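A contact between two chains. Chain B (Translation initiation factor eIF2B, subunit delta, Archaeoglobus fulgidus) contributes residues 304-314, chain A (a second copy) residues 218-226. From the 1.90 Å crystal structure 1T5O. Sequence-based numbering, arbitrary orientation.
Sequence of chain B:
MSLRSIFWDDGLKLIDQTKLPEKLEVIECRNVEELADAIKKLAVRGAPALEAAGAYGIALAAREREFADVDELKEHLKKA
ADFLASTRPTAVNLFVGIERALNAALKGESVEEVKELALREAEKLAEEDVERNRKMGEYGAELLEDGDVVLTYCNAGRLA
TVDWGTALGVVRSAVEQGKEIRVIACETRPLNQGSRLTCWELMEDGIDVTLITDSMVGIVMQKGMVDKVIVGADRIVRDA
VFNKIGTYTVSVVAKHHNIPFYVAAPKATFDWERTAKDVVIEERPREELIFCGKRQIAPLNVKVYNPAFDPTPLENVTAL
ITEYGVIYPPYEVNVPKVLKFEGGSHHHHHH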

# COMPACT_ATOMS: atom_id res chain seq x y z
N VAL B 304 4.48 -15.34 1.54
CA VAL B 304 4.55 -14.00 0.96
C VAL B 304 5.01 -13.99 -0.49
O VAL B 304 5.84 -14.81 -0.91
CB VAL B 304 5.53 -13.12 1.79
CG1 VAL B 304 5.90 -11.84 1.05
CG2 VAL B 304 4.91 -12.81 3.14
N TYR B 305 4.45 -13.06 -1.25
CA TYR B 305 4.86 -12.86 -2.63
C TYR B 305 5.31 -11.37 -2.62
O TYR B 305 4.50 -10.43 -2.40
CB TYR B 305 3.69 -13.11 -3.61
CG TYR B 305 4.05 -12.86 -5.07
CD1 TYR B 305 5.21 -13.41 -5.64
CD2 TYR B 305 3.27 -12.01 -5.86
CE1 TYR B 305 5.57 -13.12 -6.96
CE2 TYR B 305 3.61 -11.73 -7.17
CZ TYR B 305 4.76 -12.28 -7.71
OH TYR B 305 5.07 -11.98 -9.02
N ASN B 306 6.61 -11.16 -2.81
CA ASN B 306 7.19 -9.82 -2.76
C ASN B 306 8.11 -9.42 -3.93
O ASN B 306 9.31 -9.17 -3.74
CB ASN B 306 7.93 -9.66 -1.42
CG ASN B 306 8.27 -8.21 -1.09
OD1 ASN B 306 7.65 -7.29 -1.59
ND2 ASN B 306 9.25 -8.01 -0.21
N PRO B 307 7.56 -9.34 -5.16
CA PRO B 307 8.37 -8.96 -6.32
C PRO B 307 8.89 -7.53 -6.20
O PRO B 307 8.23 -6.64 -5.64
CB PRO B 307 7.41 -9.15 -7.50
CG PRO B 307 6.03 -8.94 -6.85
CD PRO B 307 6.16 -9.65 -5.54
N ALA B 308 10.09 -7.32 -6.71
CA ALA B 308 10.75 -6.03 -6.67
C ALA B 308 10.22 -5.01 -7.68
O ALA B 308 10.25 -3.80 -7.44
CB ALA B 308 12.25 -6.23 -6.90
N PHE B 309 9.76 -5.48 -8.82
CA PHE B 309 9.28 -4.58 -9.85
C PHE B 309 8.12 -5.23 -10.54
O PHE B 309 7.81 -6.39 -10.27
CB PHE B 309 10.35 -4.38 -10.93
CG PHE B 309 11.74 -4.10 -10.41
CD1 PHE B 309 12.70 -5.11 -10.34
CD2 PHE B 309 12.10 -2.81 -10.03
CE1 PHE B 309 13.99 -4.84 -9.91
CE2 PHE B 309 13.39 -2.53 -9.59
CZ PHE B 309 14.34 -3.56 -9.53
N ASP B 310 7.47 -4.47 -11.43
CA ASP B 310 6.46 -5.03 -12.30
C ASP B 310 6.70 -4.38 -13.65
O ASP B 310 7.44 -3.38 -13.75
CB ASP B 310 4.98 -4.83 -11.82
CG ASP B 310 4.60 -3.36 -11.51
OD1 ASP B 310 5.13 -2.41 -12.11
OD2 ASP B 310 3.70 -3.18 -10.63
N PRO B 311 6.16 -4.97 -14.72
CA PRO B 311 6.32 -4.41 -16.06
C PRO B 311 5.08 -3.64 -16.51
O PRO B 311 3.95 -4.13 -16.43
CB PRO B 311 6.54 -5.65 -16.94
CG PRO B 311 5.71 -6.70 -16.26
CD PRO B 311 5.85 -6.40 -14.76
N THR B 312 5.30 -2.41 -16.96
CA THR B 312 4.22 -1.58 -17.47
C THR B 312 4.32 -1.65 -19.00
O THR B 312 5.32 -1.23 -19.57
CB THR B 312 4.38 -0.13 -17.02
OG1 THR B 312 4.23 -0.04 -15.58
CG2 THR B 312 3.31 0.75 -17.70
N PRO B 313 3.29 -2.20 -19.67
CA PRO B 313 3.32 -2.30 -21.13
C PRO B 313 3.49 -0.90 -21.71
O PRO B 313 2.91 0.07 -21.17
CB PRO B 313 1.95 -2.87 -21.49
CG PRO B 313 1.42 -3.45 -20.20
CD PRO B 313 1.95 -2.52 -19.15
N LEU B 314 4.26 -0.77 -22.79
CA LEU B 314 4.45 0.57 -23.37
C LEU B 314 3.13 1.19 -23.88
O LEU B 314 3.03 2.41 -24.02
CB LEU B 314 5.53 0.52 -24.47
CG LEU B 314 6.95 0.27 -23.91
CD1 LEU B 314 7.94 0.10 -25.05
CD2 LEU B 314 7.36 1.44 -23.02
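Chain A 218-226: GIVMQKGMV

A single direct hydrogen bond joins these two stretches, and a side-chain amide makes it to the carbonyl of a proline: Q222(A) NE2 donates to P311(B) O at 2.8 Å, nearly straight at 168°. Proline has no N-H to offer, but its carbonyl accepts like any other, and Q222(A), with chi1 and chi2 both t, extends far enough to reach it. The same amide brings Q222(A) OE1 to 3.4 Å from P311(B) CD, so the amide end touches the proline ring as well as bonding to its carbonyl.

Chain A arrives as the last turn of a helix, 218-222, whose axis passes 9.0 Å from that of strand 309-313 at a crossing angle of 68°; the N-to-C directions differ by that angle, so the two run obliquely, neither parallel nor antiparallel. The nearest backbone approach on this side is I219(A) to D310(B), 6.1 Å between their CA atoms. I219(A), t at both chi angles, fills the space between: its CD1 lies 3.7 Å from F309(B) O and 3.9 Å from D310(B) CB, while its CG2 is 4.2 Å from P307(B) CG. Beside these contacts a water links the chains, accepting from I219(A) N at 2.9 Å and donating to D310(B) OD2 at 2.7 Å.

The helix ends in a Schellman motif. G224(A) takes positive phi (71°), a conformation that favours glycine, and M225(A) N bonds back to V220(A) O at 2.9 Å. M225(A), whose N closes the turn, lies next to Y305(B). M225(A) CE lies over one face of the Y305(B) ring, and M225(A) SD is 4.7 Å from that ring's centroid, in an oblique sulfur-aromatic contact. Y305(B) CE2 also packs 3.8 Å from V220(A) CG1, and Y305(B) OH lies 3.7 Å from K223(A) CD. Y305(B) thus touches I219(A) and V220(A) of the helix and K223(A) and M225(A) after it.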

# COMPACT_ATOMS: atom_id res chain seq x y z
N GLY A 218 -1.89 -5.50 -9.51
CA GLY A 218 -1.63 -5.45 -10.94
C GLY A 218 -0.80 -6.61 -11.47
O GLY A 218 -1.21 -7.30 -12.41
N ILE A 219 0.37 -6.85 -10.87
CA ILE A 219 1.19 -7.94 -11.37
C ILE A 219 0.57 -9.33 -11.21
O ILE A 219 0.72 -10.19 -12.11
CB ILE A 219 2.63 -7.88 -10.77
CG1 ILE A 219 3.59 -8.74 -11.62
CG2 ILE A 219 2.63 -8.33 -9.28
CD1 ILE A 219 5.05 -8.65 -11.14
N VAL A 220 -0.17 -9.56 -10.12
CA VAL A 220 -0.74 -10.90 -9.95
C VAL A 220 -1.79 -11.19 -11.02
O VAL A 220 -1.89 -12.33 -11.50
CB VAL A 220 -1.32 -11.17 -8.49
CG1 VAL A 220 -0.18 -11.17 -7.47
CG2 VAL A 220 -2.39 -10.14 -8.10
N MET A 221 -2.57 -10.18 -11.42
CA MET A 221 -3.56 -10.42 -12.47
C MET A 221 -2.87 -10.49 -13.81
O MET A 221 -3.26 -11.26 -14.68
CB MET A 221 -4.64 -9.35 -12.47
CG MET A 221 -5.50 -9.46 -11.23
SD MET A 221 -6.84 -8.26 -11.16
CE MET A 221 -7.42 -8.48 -9.47
N GLN A 222 -1.82 -9.69 -13.96
CA GLN A 222 -1.06 -9.66 -15.17
C GLN A 222 -0.47 -11.06 -15.40
O GLN A 222 -0.41 -11.55 -16.52
CB GLN A 222 0.04 -8.59 -15.00
CG GLN A 222 0.82 -8.23 -16.20
CD GLN A 222 1.90 -7.22 -15.84
OE1 GLN A 222 2.64 -7.41 -14.86
NE2 GLN A 222 2.00 -6.15 -16.61
N LYS A 223 -0.07 -11.72 -14.32
CA LYS A 223 0.50 -13.06 -14.42
C LYS A 223 -0.53 -14.18 -14.40
O LYS A 223 -0.16 -15.34 -14.43
CB LYS A 223 1.52 -13.31 -13.29
CG LYS A 223 2.80 -12.50 -13.49
CD LYS A 223 3.80 -12.73 -12.39
CE LYS A 223 5.19 -12.89 -13.02
NZ LYS A 223 5.57 -11.76 -13.95
N GLY A 224 -1.81 -13.84 -14.33
CA GLY A 224 -2.82 -14.89 -14.32
C GLY A 224 -2.89 -15.72 -13.06
O GLY A 224 -3.32 -16.88 -13.10
N MET A 225 -2.46 -15.15 -11.93
CA MET A 225 -2.49 -15.86 -10.66
C MET A 225 -3.86 -15.81 -9.96
O MET A 225 -4.08 -16.51 -8.98
CB MET A 225 -1.45 -15.26 -9.72
CG MET A 225 -0.01 -15.31 -10.22
SD MET A 225 1.12 -14.32 -9.20
CE MET A 225 1.03 -15.11 -7.69
N VAL A 226 -4.78 -14.98 -10.45
CA VAL A 226 -6.09 -14.83 -9.82
C VAL A 226 -7.27 -15.27 -10.68
O VAL A 226 -7.39 -14.85 -11.83
CB VAL A 226 -6.33 -13.34 -9.44
CG1 VAL A 226 -7.77 -13.12 -8.92
CG2 VAL A 226 -5.31 -12.91 -8.43
O HOH W 1 1.70 -4.67 -9.49